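Local coordinates for uncharacterized protein (Gallus gallus, PDB 3WXB) that probably reduces carbonyl compounds with NAD(P)H as hydride donor, being an NADPH-binding carbonyl reductase of the short-chain dehydrogenase/reductase family, at residues Ile38-Gly41 / Phe42-Leu46; Asp248-Val251 / Gly252-Lys256; Lys64-Arg67 / Ala68-Leu71; Ala143-Leu146 / Leu147-Phe151; Cys200-Ala203 / Ala204-Met207. One frame throughout, in Å; residues are numbered along the deposited sequence.

Interaction 1: residues Ile38-Gly41 / Phe42-Leu46; sequences IGLG and FVQHL. With NDP (NADPH dihydro-nicotinamide-adenine-dinucleotide phosphate), chain C.
The glycine-rich TGxxxGIG turn of the Rossmann fold runs into helix 37-47, and in its first turns Ile-38 packs beside Phe-42. Ile-38 N donates a 2.8 Å hydrogen bond to O2N of the NADPH diphosphate, a grip made by the backbone, which leaves the side chain for packing. The branched side chain serves both directions: CD1 lies 3.5 Å from O4D of the nicotinamide ribose, while CG2, anti to the backbone N (the CG1 branch has chi1 -68°), approaches Phe-42 CE2 at 3.6 Å. Gly-39 CA sits near the edge of the same ring. Ordinary helical bonds follow, Phe-42 N to Ile-38 O at 2.8 Å and His-45 N to Gly-41 O at 2.9 Å. On the other flank Gln-44 lays its amide across Leu-40, with NE2 4.1 Å from Leu-40 CG and OE1 3.8 Å from Gly-41 CA. With an alanine here, the cover that the amide gives Leu-40 CG and Gly-41 CA would probably be lost, opening a gap toward helix 69-77. Around this turn, Phe-42 reaches strand 28-31 and helix 247-260, His-45 NE2 bonds Asp-248 of that helix, and Leu-40 and Gln-44 face helix 69-77.

Interaction 2: residues Asp248-Val251 / Gly252-Lys256; sequences DESV and GGMLK
Gly-252 N reaches back to Asp-248 O at 2.8 Å and Gly-253 N to Glu-249 O at 3.0 Å, so residues 248-256 form unbroken alpha-helix within helix 247-260 of the Rossmann-fold subunit. The donor Gly-253 N stands above the carbonyl plane of Glu-249, 36° out of it, whereas Met-254 N meets Ser-250 O more squarely, at 2.9 Å with an N-H...O angle of 169°. The side chains that matter leave on the face turned to helix 37-47. Val-251 and Leu-255, one turn apart, lie alongside each other and point the same way, giving that face an aliphatic ridge against His-45 and Phe-42; the exact seat of Leu-255 CD2 is doubtful, since it is modelled too near Val-251 O. Met-254 turns its flexible thioether into the same interior, touching Ile-38, Phe-42, Pro-228 and Trp-272. Its chain runs extended to SD and then bends (chi3 -75°), which folds the terminal methyl back over the preceding turn. Ser-250 OG, hydrogen-bonded to Pro-228 O, there meets Met-254 CE at 3.2 Å.

Interaction 3: residues Lys64-Arg67 / Ala68-Leu71; sequences KGQR and AQEL. With NDP (NADPH dihydro-nicotinamide-adenine-dinucleotide phosphate), chain C.
A water bridges Arg-67 O and Leu-71 N in place of a capping side chain: it donates to Arg-67 O at 3.1 Å and accepts from Leu-71 N at 3.0 Å. Ala-68 holds the N-cap position of helix 69-77, and its methyl cannot accept a bond from the first-turn amides as a serine or aspartate could. Arg-67 O is gripped a second time by Asn-35 ND2. The chain enters through a 3-10 turn, with Ala-68 N bonded to Gly-65 O at 3.2 Å. Gln-69 N likewise bonds Gln-66 O, though from 65° above the carbonyl plane, a poorly directed approach. On the outer surface the side chains of these two glutamines cross with their amide planes nearly perpendicular, Gln-69 OE1 lying 3.5 Å from Gln-66 CG.

Arg-67 gives the turn its role. Its chain bends at chi3 (-79°), which brings the guanidinium edge-on to the 2'-phosphate: NH1 donates to NADPH O1X at 2.9 Å, with the oxygen in the guanidinium plane, and CD lies 3.3 Å from the same O1X. Arg-61 stands close by, and positive charge gathered here suits the phosphate that distinguishes NADPH from NADH. Beneath, Ala-68 rests on Cys-60 of strand 55-60, while Leu-71 fills the space between that strand and helix 37-47.

Interaction 4: residues Ala143-Leu146 / Leu147-Phe151; sequences APLL and LSQAF
Leu-146 O is held from two quarters: Ala-150 N donates at 2.9 Å, as the helix requires, and a water donates at 2.7 Å. The same water gives a weak 3.5 Å bond to Gln-149 OE1, tying the side-chain amide loosely to the backbone one turn back. Pro-144 O has an ordinary helical donor in Ser-148 N at 3.0 Å. Ser-148 OG, anti to the carbonyl carbon (chi1 -63°), folds back toward the preceding turn, where it lies 2.8 Å from Pro-144 O and also has Gln-212 OE1 as a neighbour. Proline at 144 has no N-H to offer the turn before, and the long helix 130-160 kinks there. Leu-147 CD1 stands over the backbone of Ala-143, 3.4 Å from its O, and Leu-147 CD2 meets the Phe-151 ring in plane at its edge.

Gln-149 is the polar side chain turned to the second subunit. It runs extended past CG and crosses Leu-146, with OE1 3.7 Å from Leu-146 CD1, while NE2 bonds Ile-125 O and Glu-128 O of the second subunit. A leucine in its place would probably leave those two carbonyls without their donor and the water without its weak link. Leu-145 and Leu-146 pack on Leu-196 and Leu-130 of that subunit. The chemistry thus implies a mixed interface, in which leucines supply the apolar area and one amide supplies direction, consistent with the dimers of this family.

Interaction 5: residues Cys200-Ala203 / Ala204-Met207; sequences CSKA and ALNM. With NDP (NADPH dihydro-nicotinamide-adenine-dinucleotide phosphate), chain C.
Ala-204 CB lies 3.5 Å from Cys-200 O, on the close-packed flank of a segment whose residues are all buried. Here the side chains are small: Ala-203 meets Met-207 of the second subunit and Ala-204 meets Cys-200 of the second subunit, and short methyls allow the helices of the two subunits to come near each other. The backbone is regular, with Met-207 N bonded to Ala-203 O at 3.0 Å. Leu-205 N reaches Ser-201 O less squarely, at an N-H...O angle of 143°, and that oxygen also accepts from Thr-141 OG1.

The looser flank faces the cofactor rather than solvent. Lys-202, the lysine of the YxxxK motif that begins at Tyr-198, runs beside Leu-205, with Lys-202 CD only lightly touching Leu-205 CD2 at 4.0 Å. Turns at chi1 (-63°) and chi2 (-64°) aim the remaining extended chain at the nicotinamide ribose, where NZ donates to NADPH O3D at 2.9 Å; O2D is also near, at 3.1 Å from NZ. Ile-177 O takes a further bond from NZ, so NZ is positioned from the protein side as well as by the ribose. A long, flexible side chain suits this task, spanning from helix to cofactor. Asn-206 lays its amide carbon CG 3.3 Å from Lys-202 O, while its OD1 bonds Ser-178 OG. Thus helix 196-216 has the loop after strand 173-177 at Lys-202 and Asn-206, helix 130-160 against Ser-201 and Ala-204, and the second subunit across its alanine face.

Along the chain the order is interaction 1, 3, 4, 5 and then 2. Each lies within a single run of residues, so none closes a long loop, and none nests in or crosses another. Their ties are made in space. Interaction 1 is the hub of one side: it packs on interaction 2 through Phe-42 and Leu-255, and on interaction 3 through Val-43 and Leu-71, joining helices 37-47, 247-260 and 69-77. Across the chain's centre from interaction 1, interactions 4 and 5 meet at Pro-144 and Leu-205, coupling helices 130-160 and 196-216, and both reach the second subunit. NADPH links the two sides, touching interactions 1, 3 and 5, although 3 and 5 are about 30 Å apart between centres.

Interaction 1: residues Ile38-Gly41 / Phe42-Leu46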
# COMPACT_ATOMS: atom_id res chain seq x y z
N ILE A 38 18.46 -11.81 -0.40
CA ILE A 38 18.52 -11.37 1.01
C ILE A 38 18.08 -12.45 1.95
O ILE A 38 18.68 -12.61 3.03
CB ILE A 38 17.66 -10.05 1.17
CG1 ILE A 38 18.35 -8.91 0.42
CG2 ILE A 38 17.43 -9.70 2.65
CD1 ILE A 38 17.40 -7.66 0.19
N GLY A 39 17.01 -13.16 1.57
CA GLY A 39 16.47 -14.29 2.36
C GLY A 39 17.54 -15.36 2.68
O GLY A 39 17.70 -15.76 3.86
N LEU A 40 18.30 -15.78 1.66
CA LEU A 40 19.44 -16.71 1.91
C LEU A 40 20.47 -16.09 2.88
O LEU A 40 20.91 -16.78 3.83
CB LEU A 40 20.10 -17.18 0.59
CG LEU A 40 21.26 -18.20 0.73
CD1 LEU A 40 20.83 -19.49 1.46
CD2 LEU A 40 21.89 -18.48 -0.63
N GLY A 41 20.80 -14.81 2.67
CA GLY A 41 21.62 -14.07 3.64
C GLY A 41 21.11 -14.15 5.08
O GLY A 41 21.88 -14.44 6.00
N PHE A 42 19.82 -13.90 5.28
CA PHE A 42 19.26 -14.03 6.61
C PHE A 42 19.58 -15.39 7.22
O PHE A 42 20.01 -15.48 8.40
CB PHE A 42 17.75 -13.79 6.64
CG PHE A 42 17.39 -12.32 6.83
CD1 PHE A 42 17.73 -11.67 8.01
CD2 PHE A 42 16.71 -11.61 5.84
CE1 PHE A 42 17.42 -10.33 8.19
CE2 PHE A 42 16.37 -10.27 5.99
CZ PHE A 42 16.73 -9.61 7.23
N VAL A 43 19.38 -16.45 6.42
CA VAL A 43 19.60 -17.84 6.92
C VAL A 43 21.04 -18.07 7.35
O VAL A 43 21.27 -18.55 8.49
CB VAL A 43 19.06 -18.92 5.95
CG1 VAL A 43 19.59 -20.33 6.32
CG2 VAL A 43 17.51 -18.89 6.04
N GLN A 44 21.97 -17.72 6.48
CA GLN A 44 23.40 -17.87 6.76
C GLN A 44 23.84 -17.06 8.01
O GLN A 44 24.65 -17.51 8.82
CB GLN A 44 24.22 -17.38 5.55
CG GLN A 44 23.94 -18.17 4.21
CD GLN A 44 24.58 -17.53 3.05
OE1 GLN A 44 24.63 -16.28 2.94
NE2 GLN A 44 25.10 -18.36 2.14
N HIS A 45 23.35 -15.82 8.11
CA HIS A 45 23.72 -14.97 9.25
C HIS A 45 23.09 -15.44 10.53
O HIS A 45 23.75 -15.39 11.62
CB HIS A 45 23.42 -13.48 8.95
CG HIS A 45 24.45 -12.86 8.06
ND1 HIS A 45 25.30 -11.86 8.48
CD2 HIS A 45 24.75 -13.08 6.76
CE1 HIS A 45 26.08 -11.49 7.47
NE2 HIS A 45 25.77 -12.22 6.42
N LEU A 46 21.84 -15.91 10.44
CA LEU A 46 21.17 -16.45 11.63
C LEU A 46 21.90 -17.69 12.13
O LEU A 46 21.99 -17.91 13.36
CB LEU A 46 19.73 -16.83 11.36
CG LEU A 46 18.52 -15.90 11.64
CD1 LEU A 46 18.77 -14.62 12.47
CD2 LEU A 46 17.65 -15.65 10.40
PA NDP C . 15.21 -11.82 -5.04
O1A NDP C . 14.42 -11.57 -6.28
O2A NDP C . 16.60 -12.00 -5.20
O5B NDP C . 14.69 -13.00 -4.29
C5B NDP C . 13.25 -13.18 -4.19
C4B NDP C . 13.00 -14.27 -3.21
O4B NDP C . 11.52 -14.33 -2.82
C3B NDP C . 13.30 -15.68 -3.78
O3B NDP C . 13.58 -16.53 -2.60
C2B NDP C . 11.93 -16.08 -4.36
O2B NDP C . 11.76 -17.50 -4.54
C1B NDP C . 10.98 -15.59 -3.23
N9A NDP C . 9.53 -15.42 -3.80
C8A NDP C . 9.05 -14.58 -4.75
N7A NDP C . 7.74 -14.84 -4.91
C5A NDP C . 7.43 -15.90 -4.19
C6A NDP C . 6.28 -16.57 -4.00
N6A NDP C . 5.19 -16.18 -4.69
N1A NDP C . 6.22 -17.59 -3.13
C2A NDP C . 7.32 -17.93 -2.39
N3A NDP C . 8.51 -17.25 -2.61
C4A NDP C . 8.53 -16.24 -3.46
O3 NDP C . 14.83 -10.53 -4.10
PN NDP C . 15.78 -9.93 -2.95
O1N NDP C . 16.54 -8.83 -3.53
O2N NDP C . 16.45 -11.01 -2.19
O5D NDP C . 14.58 -9.27 -2.07
C5D NDP C . 14.05 -9.82 -0.84
C4D NDP C . 13.17 -8.74 -0.19
O4D NDP C . 13.92 -7.55 -0.03
C3D NDP C . 12.02 -8.38 -1.17
O3D NDP C . 10.86 -8.24 -0.35
C2D NDP C . 12.40 -7.10 -1.78
O2D NDP C . 11.27 -6.33 -2.17
C1D NDP C . 13.17 -6.44 -0.66
N1N NDP C . 14.09 -5.39 -1.17
C2N NDP C . 15.16 -5.66 -2.02
C3N NDP C . 15.99 -4.63 -2.47
C7N NDP C . 17.12 -4.86 -3.28
O7N NDP C . 17.79 -3.90 -3.66
N7N NDP C . 17.49 -6.16 -3.49
C4N NDP C . 15.71 -3.29 -2.10
C5N NDP C . 14.64 -2.98 -1.26
C6N NDP C . 13.80 -4.00 -0.81
P2B NDP C . 12.11 -18.20 -6.00
O1X NDP C . 11.22 -19.36 -5.83
O2X NDP C . 13.57 -18.36 -5.91
O3X NDP C . 11.63 -17.21 -7.00

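Interaction 2: residues Asp248-Val251 / Gly252-Lys256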
# COMPACT_ATOMS: atom_id res chain seq x y z
N ASP A 248 25.67 -9.51 2.43
CA ASP A 248 26.29 -9.66 3.75
C ASP A 248 26.20 -8.37 4.54
O ASP A 248 25.90 -8.38 5.74
CB ASP A 248 27.74 -10.17 3.67
CG ASP A 248 27.81 -11.67 3.35
OD1 ASP A 248 27.00 -12.46 3.90
OD2 ASP A 248 28.68 -12.05 2.56
N GLU A 249 26.44 -7.26 3.85
CA GLU A 249 26.40 -5.93 4.48
C GLU A 249 24.97 -5.58 4.89
O GLU A 249 24.71 -5.08 5.99
CB GLU A 249 26.91 -4.88 3.50
CG GLU A 249 28.46 -4.87 3.28
CD GLU A 249 28.88 -4.00 2.11
OE1 GLU A 249 28.07 -3.73 1.18
OE2 GLU A 249 30.05 -3.58 2.09
N SER A 250 24.02 -5.85 3.98
CA SER A 250 22.62 -5.52 4.20
C SER A 250 22.12 -6.38 5.35
O SER A 250 21.57 -5.86 6.31
CB SER A 250 21.78 -5.76 2.91
OG SER A 250 20.40 -5.86 3.25
N VAL A 251 22.26 -7.71 5.27
CA VAL A 251 21.75 -8.49 6.38
C VAL A 251 22.51 -8.39 7.69
O VAL A 251 21.88 -8.49 8.72
CB VAL A 251 21.25 -9.96 6.07
CG1 VAL A 251 20.97 -10.27 4.58
CG2 VAL A 251 21.88 -11.01 6.90
N GLY A 252 23.83 -8.23 7.65
CA GLY A 252 24.63 -8.02 8.90
C GLY A 252 24.13 -6.76 9.56
O GLY A 252 23.91 -6.73 10.76
N GLY A 253 23.88 -5.71 8.75
CA GLY A 253 23.30 -4.47 9.26
C GLY A 253 21.91 -4.67 9.86
O GLY A 253 21.66 -4.24 11.02
N MET A 254 20.98 -5.29 9.10
CA MET A 254 19.63 -5.51 9.61
C MET A 254 19.58 -6.27 10.93
O MET A 254 18.71 -6.05 11.78
CB MET A 254 18.70 -6.18 8.55
CG MET A 254 18.33 -5.14 7.39
SD MET A 254 17.14 -5.92 6.27
CE MET A 254 18.25 -7.05 5.37
N LEU A 255 20.46 -7.24 11.08
CA LEU A 255 20.42 -8.03 12.28
C LEU A 255 20.94 -7.18 13.47
O LEU A 255 20.43 -7.31 14.57
CB LEU A 255 21.26 -9.33 12.07
CG LEU A 255 20.59 -10.45 11.24
CD1 LEU A 255 19.17 -10.77 11.68
CD2 LEU A 255 20.42 -9.93 9.88
N LYS A 256 21.94 -6.33 13.24
CA LYS A 256 22.38 -5.38 14.32
C LYS A 256 21.22 -4.44 14.72
O LYS A 256 20.87 -4.29 15.92
CB LYS A 256 23.62 -4.62 13.84
CG LYS A 256 24.94 -5.44 14.18
CD LYS A 256 26.15 -5.32 13.33
CE LYS A 256 26.35 -4.06 12.58
NZ LYS A 256 27.58 -4.38 11.74

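Interaction 3: residues Lys64-Arg67 / Ala68-Leu71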
# COMPACT_ATOMS: atom_id res chain seq x y z
N LYS A 64 13.50 -29.44 -3.65
CA LYS A 64 14.54 -30.30 -4.19
C LYS A 64 14.76 -30.01 -5.64
O LYS A 64 14.99 -30.92 -6.38
CB LYS A 64 14.25 -31.80 -3.97
CG LYS A 64 12.80 -32.20 -3.65
CD LYS A 64 12.43 -31.88 -2.18
CE LYS A 64 13.46 -32.39 -1.14
NZ LYS A 64 14.02 -33.75 -1.44
N GLY A 65 14.66 -28.76 -6.04
CA GLY A 65 14.89 -28.37 -7.42
C GLY A 65 16.12 -27.52 -7.41
O GLY A 65 16.60 -27.15 -6.34
N GLN A 66 16.63 -27.18 -8.58
CA GLN A 66 17.87 -26.39 -8.70
C GLN A 66 17.92 -25.04 -7.87
O GLN A 66 19.00 -24.64 -7.38
CB GLN A 66 18.09 -26.06 -10.17
CG GLN A 66 19.56 -25.71 -10.49
CD GLN A 66 19.70 -24.62 -11.53
OE1 GLN A 66 20.28 -24.82 -12.61
NE2 GLN A 66 19.17 -23.44 -11.20
N ARG A 67 16.77 -24.37 -7.80
CA ARG A 67 16.51 -23.13 -7.01
C ARG A 67 17.04 -23.14 -5.56
O ARG A 67 17.40 -22.11 -4.98
CB ARG A 67 14.99 -23.07 -6.86
CG ARG A 67 14.32 -21.79 -6.92
CD ARG A 67 12.85 -22.12 -6.67
NE ARG A 67 12.24 -22.66 -7.90
CZ ARG A 67 11.18 -22.13 -8.52
NH1 ARG A 67 10.55 -21.07 -8.02
NH2 ARG A 67 10.71 -22.72 -9.63
N ALA A 68 17.01 -24.34 -4.97
CA ALA A 68 17.12 -24.56 -3.53
C ALA A 68 18.38 -25.31 -3.22
O ALA A 68 18.54 -25.86 -2.13
CB ALA A 68 15.93 -25.35 -3.04
N GLN A 69 19.28 -25.34 -4.19
CA GLN A 69 20.49 -26.13 -4.08
C GLN A 69 21.35 -25.64 -2.94
O GLN A 69 21.78 -26.43 -2.09
CB GLN A 69 21.27 -25.95 -5.36
CG GLN A 69 21.97 -27.17 -5.82
CD GLN A 69 22.17 -27.12 -7.31
OE1 GLN A 69 21.27 -27.49 -8.07
NE2 GLN A 69 23.33 -26.64 -7.75
N GLU A 70 21.64 -24.34 -2.93
CA GLU A 70 22.59 -23.88 -1.93
C GLU A 70 22.00 -23.99 -0.52
O GLU A 70 22.73 -24.28 0.44
CB GLU A 70 23.16 -22.51 -2.26
CG GLU A 70 24.65 -22.45 -1.97
CD GLU A 70 24.98 -21.24 -1.11
OE1 GLU A 70 24.79 -20.09 -1.60
OE2 GLU A 70 25.41 -21.43 0.07
N LEU A 71 20.67 -23.87 -0.41
CA LEU A 71 19.98 -24.09 0.88
C LEU A 71 20.09 -25.51 1.38
O LEU A 71 20.24 -25.73 2.57
CB LEU A 71 18.48 -23.81 0.79
CG LEU A 71 17.78 -22.63 1.47
CD1 LEU A 71 16.22 -22.81 1.47
CD2 LEU A 71 18.33 -22.26 2.94
PA NDP C . 15.21 -11.82 -5.04
O1A NDP C . 14.42 -11.57 -6.28
O2A NDP C . 16.60 -12.00 -5.20
O5B NDP C . 14.69 -13.00 -4.29
C5B NDP C . 13.25 -13.18 -4.19
C4B NDP C . 13.00 -14.27 -3.21
O4B NDP C . 11.52 -14.33 -2.82
C3B NDP C . 13.30 -15.68 -3.78
O3B NDP C . 13.58 -16.53 -2.60
C2B NDP C . 11.93 -16.08 -4.36
O2B NDP C . 11.76 -17.50 -4.54
C1B NDP C . 10.98 -15.59 -3.23
N9A NDP C . 9.53 -15.42 -3.80
C8A NDP C . 9.05 -14.58 -4.75
N7A NDP C . 7.74 -14.84 -4.91
C5A NDP C . 7.43 -15.90 -4.19
C6A NDP C . 6.28 -16.57 -4.00
N6A NDP C . 5.19 -16.18 -4.69
N1A NDP C . 6.22 -17.59 -3.13
C2A NDP C . 7.32 -17.93 -2.39
N3A NDP C . 8.51 -17.25 -2.61
C4A NDP C . 8.53 -16.24 -3.46
O3 NDP C . 14.83 -10.53 -4.10
PN NDP C . 15.78 -9.93 -2.95
O1N NDP C . 16.54 -8.83 -3.53
O2N NDP C . 16.45 -11.01 -2.19
O5D NDP C . 14.58 -9.27 -2.07
C5D NDP C . 14.05 -9.82 -0.84
C4D NDP C . 13.17 -8.74 -0.19
O4D NDP C . 13.92 -7.55 -0.03
C3D NDP C . 12.02 -8.38 -1.17
O3D NDP C . 10.86 -8.24 -0.35
C2D NDP C . 12.40 -7.10 -1.78
O2D NDP C . 11.27 -6.33 -2.17
C1D NDP C . 13.17 -6.44 -0.66
N1N NDP C . 14.09 -5.39 -1.17
C2N NDP C . 15.16 -5.66 -2.02
C3N NDP C . 15.99 -4.63 -2.47
C7N NDP C . 17.12 -4.86 -3.28
O7N NDP C . 17.79 -3.90 -3.66
N7N NDP C . 17.49 -6.16 -3.49
C4N NDP C . 15.71 -3.29 -2.10
C5N NDP C . 14.64 -2.98 -1.26
C6N NDP C . 13.80 -4.00 -0.81
P2B NDP C . 12.11 -18.20 -6.00
O1X NDP C . 11.22 -19.36 -5.83
O2X NDP C . 13.57 -18.36 -5.91
O3X NDP C . 11.63 -17.21 -7.00
O HOH W 1 19.43 -22.25 -2.58

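Interaction 4: residues Ala143-Leu146 / Leu147-Phe151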
# COMPACT_ATOMS: atom_id res chain seq x y z
N ALA A 143 0.38 -11.62 1.33
CA ALA A 143 1.05 -12.80 1.88
C ALA A 143 1.70 -12.47 3.28
O ALA A 143 1.59 -13.27 4.20
CB ALA A 143 2.09 -13.27 0.97
N PRO A 144 2.35 -11.29 3.43
CA PRO A 144 2.87 -11.02 4.82
C PRO A 144 1.77 -10.95 5.81
O PRO A 144 1.96 -11.45 6.91
CB PRO A 144 3.59 -9.66 4.67
CG PRO A 144 4.20 -9.84 3.29
CD PRO A 144 3.01 -10.39 2.47
N LEU A 145 0.61 -10.39 5.43
CA LEU A 145 -0.52 -10.40 6.33
C LEU A 145 -0.96 -11.84 6.74
O LEU A 145 -1.18 -12.16 7.93
CB LEU A 145 -1.70 -9.63 5.72
CG LEU A 145 -3.01 -9.89 6.40
CD1 LEU A 145 -3.11 -9.07 7.73
CD2 LEU A 145 -4.19 -9.57 5.47
N LEU A 146 -1.17 -12.68 5.73
CA LEU A 146 -1.70 -14.04 5.91
C LEU A 146 -0.73 -14.92 6.68
O LEU A 146 -1.15 -15.70 7.55
CB LEU A 146 -1.92 -14.68 4.53
CG LEU A 146 -3.28 -14.54 3.84
CD1 LEU A 146 -4.14 -13.43 4.25
CD2 LEU A 146 -3.17 -14.66 2.31
N LEU A 147 0.54 -14.76 6.38
CA LEU A 147 1.60 -15.48 7.10
C LEU A 147 1.63 -15.06 8.59
O LEU A 147 1.71 -15.92 9.49
CB LEU A 147 2.93 -15.26 6.43
CG LEU A 147 3.10 -16.09 5.14
CD1 LEU A 147 4.15 -15.47 4.21
CD2 LEU A 147 3.53 -17.58 5.49
N SER A 148 1.55 -13.76 8.84
CA SER A 148 1.44 -13.24 10.20
C SER A 148 0.22 -13.83 10.93
O SER A 148 0.35 -14.29 12.09
CB SER A 148 1.44 -11.69 10.18
OG SER A 148 2.69 -11.27 9.65
N GLN A 149 -0.94 -13.86 10.26
CA GLN A 149 -2.13 -14.45 10.88
C GLN A 149 -1.87 -15.93 11.21
O GLN A 149 -2.22 -16.40 12.29
CB GLN A 149 -3.35 -14.39 9.98
CG GLN A 149 -4.07 -13.06 9.91
CD GLN A 149 -5.08 -13.03 8.74
OE1 GLN A 149 -5.01 -13.85 7.84
NE2 GLN A 149 -5.99 -12.07 8.76
N ALA A 150 -1.27 -16.66 10.27
CA ALA A 150 -1.10 -18.10 10.45
C ALA A 150 -0.04 -18.42 11.53
O ALA A 150 -0.14 -19.44 12.24
CB ALA A 150 -0.76 -18.77 9.11
N PHE A 151 0.97 -17.55 11.68
CA PHE A 151 1.97 -17.78 12.70
C PHE A 151 1.62 -17.09 14.05
O PHE A 151 2.32 -17.27 15.05
CB PHE A 151 3.38 -17.44 12.16
CG PHE A 151 3.90 -18.48 11.24
CD1 PHE A 151 4.46 -19.67 11.75
CD2 PHE A 151 3.74 -18.37 9.86
CE1 PHE A 151 4.92 -20.68 10.88
CE2 PHE A 151 4.16 -19.35 9.00
CZ PHE A 151 4.74 -20.52 9.50
O HOH W 2 -3.53 -16.87 7.03

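Interaction 5: residues Cys200-Ala203 / Ala204-Met207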
# COMPACT_ATOMS: atom_id res chain seq x y z
N CYS A 200 3.50 0.71 -4.81
CA CYS A 200 2.19 0.71 -4.11
C CYS A 200 2.15 -0.45 -3.12
O CYS A 200 1.63 -0.26 -1.94
CB CYS A 200 1.01 0.57 -5.13
SG CYS A 200 0.81 2.05 -6.10
N SER A 201 2.65 -1.64 -3.50
CA SER A 201 2.65 -2.77 -2.56
C SER A 201 3.55 -2.52 -1.32
O SER A 201 3.24 -2.98 -0.25
CB SER A 201 3.10 -4.09 -3.20
OG SER A 201 4.50 -4.16 -3.47
N LYS A 202 4.67 -1.83 -1.51
CA LYS A 202 5.57 -1.55 -0.34
C LYS A 202 5.04 -0.48 0.59
O LYS A 202 5.20 -0.59 1.80
CB LYS A 202 6.99 -1.28 -0.80
CG LYS A 202 7.64 -2.50 -1.52
CD LYS A 202 7.78 -3.71 -0.53
CE LYS A 202 8.84 -4.79 -1.07
NZ LYS A 202 8.98 -6.00 -0.12
N ALA A 203 4.39 0.55 0.04
CA ALA A 203 3.68 1.51 0.90
C ALA A 203 2.56 0.81 1.69
O ALA A 203 2.39 1.07 2.88
CB ALA A 203 3.12 2.75 0.05
N ALA A 204 1.83 -0.11 1.04
CA ALA A 204 0.80 -0.85 1.73
C ALA A 204 1.35 -1.79 2.83
O ALA A 204 0.67 -2.01 3.83
CB ALA A 204 -0.07 -1.70 0.70
N LEU A 205 2.54 -2.35 2.58
CA LEU A 205 3.23 -3.19 3.55
C LEU A 205 3.65 -2.30 4.75
O LEU A 205 3.64 -2.76 5.89
CB LEU A 205 4.53 -3.75 2.92
CG LEU A 205 5.38 -4.71 3.79
CD1 LEU A 205 4.61 -6.00 4.23
CD2 LEU A 205 6.67 -5.13 3.08
N ASN A 206 4.08 -1.06 4.48
CA ASN A 206 4.42 -0.16 5.61
C ASN A 206 3.19 0.09 6.45
O ASN A 206 3.25 0.04 7.68
CB ASN A 206 5.03 1.11 5.07
CG ASN A 206 6.41 0.86 4.48
OD1 ASN A 206 7.00 -0.22 4.70
ND2 ASN A 206 6.98 1.86 3.84
N MET A 207 2.06 0.32 5.78
CA MET A 207 0.78 0.40 6.41
C MET A 207 0.45 -0.83 7.20
O MET A 207 0.01 -0.72 8.38
CB MET A 207 -0.37 0.77 5.41
CG MET A 207 -1.78 0.76 6.08
SD MET A 207 -1.94 1.88 7.59
CE MET A 207 -2.21 3.45 6.78
PA NDP C . 15.21 -11.82 -5.04
O1A NDP C . 14.42 -11.57 -6.28
O2A NDP C . 16.60 -12.00 -5.20
O5B NDP C . 14.69 -13.00 -4.29
C5B NDP C . 13.25 -13.18 -4.19
C4B NDP C . 13.00 -14.27 -3.21
O4B NDP C . 11.52 -14.33 -2.82
C3B NDP C . 13.30 -15.68 -3.78
O3B NDP C . 13.58 -16.53 -2.60
C2B NDP C . 11.93 -16.08 -4.36
O2B NDP C . 11.76 -17.50 -4.54
C1B NDP C . 10.98 -15.59 -3.23
N9A NDP C . 9.53 -15.42 -3.80
C8A NDP C . 9.05 -14.58 -4.75
N7A NDP C . 7.74 -14.84 -4.91
C5A NDP C . 7.43 -15.90 -4.19
C6A NDP C . 6.28 -16.57 -4.00
N6A NDP C . 5.19 -16.18 -4.69
N1A NDP C . 6.22 -17.59 -3.13
C2A NDP C . 7.32 -17.93 -2.39
N3A NDP C . 8.51 -17.25 -2.61
C4A NDP C . 8.53 -16.24 -3.46
O3 NDP C . 14.83 -10.53 -4.10
PN NDP C . 15.78 -9.93 -2.95
O1N NDP C . 16.54 -8.83 -3.53
O2N NDP C . 16.45 -11.01 -2.19
O5D NDP C . 14.58 -9.27 -2.07
C5D NDP C . 14.05 -9.82 -0.84
C4D NDP C . 13.17 -8.74 -0.19
O4D NDP C . 13.92 -7.55 -0.03
C3D NDP C . 12.02 -8.38 -1.17
O3D NDP C . 10.86 -8.24 -0.35
C2D NDP C . 12.40 -7.10 -1.78
O2D NDP C . 11.27 -6.33 -2.17
C1D NDP C . 13.17 -6.44 -0.66
N1N NDP C . 14.09 -5.39 -1.17
C2N NDP C . 15.16 -5.66 -2.02
C3N NDP C . 15.99 -4.63 -2.47
C7N NDP C . 17.12 -4.86 -3.28
O7N NDP C . 17.79 -3.90 -3.66
N7N NDP C . 17.49 -6.16 -3.49
C4N NDP C . 15.71 -3.29 -2.10
C5N NDP C . 14.64 -2.98 -1.26
C6N NDP C . 13.80 -4.00 -0.81
P2B NDP C . 12.11 -18.20 -6.00
O1X NDP C . 11.22 -19.36 -5.83
O2X NDP C . 13.57 -18.36 -5.91
O3X NDP C . 11.63 -17.21 -7.00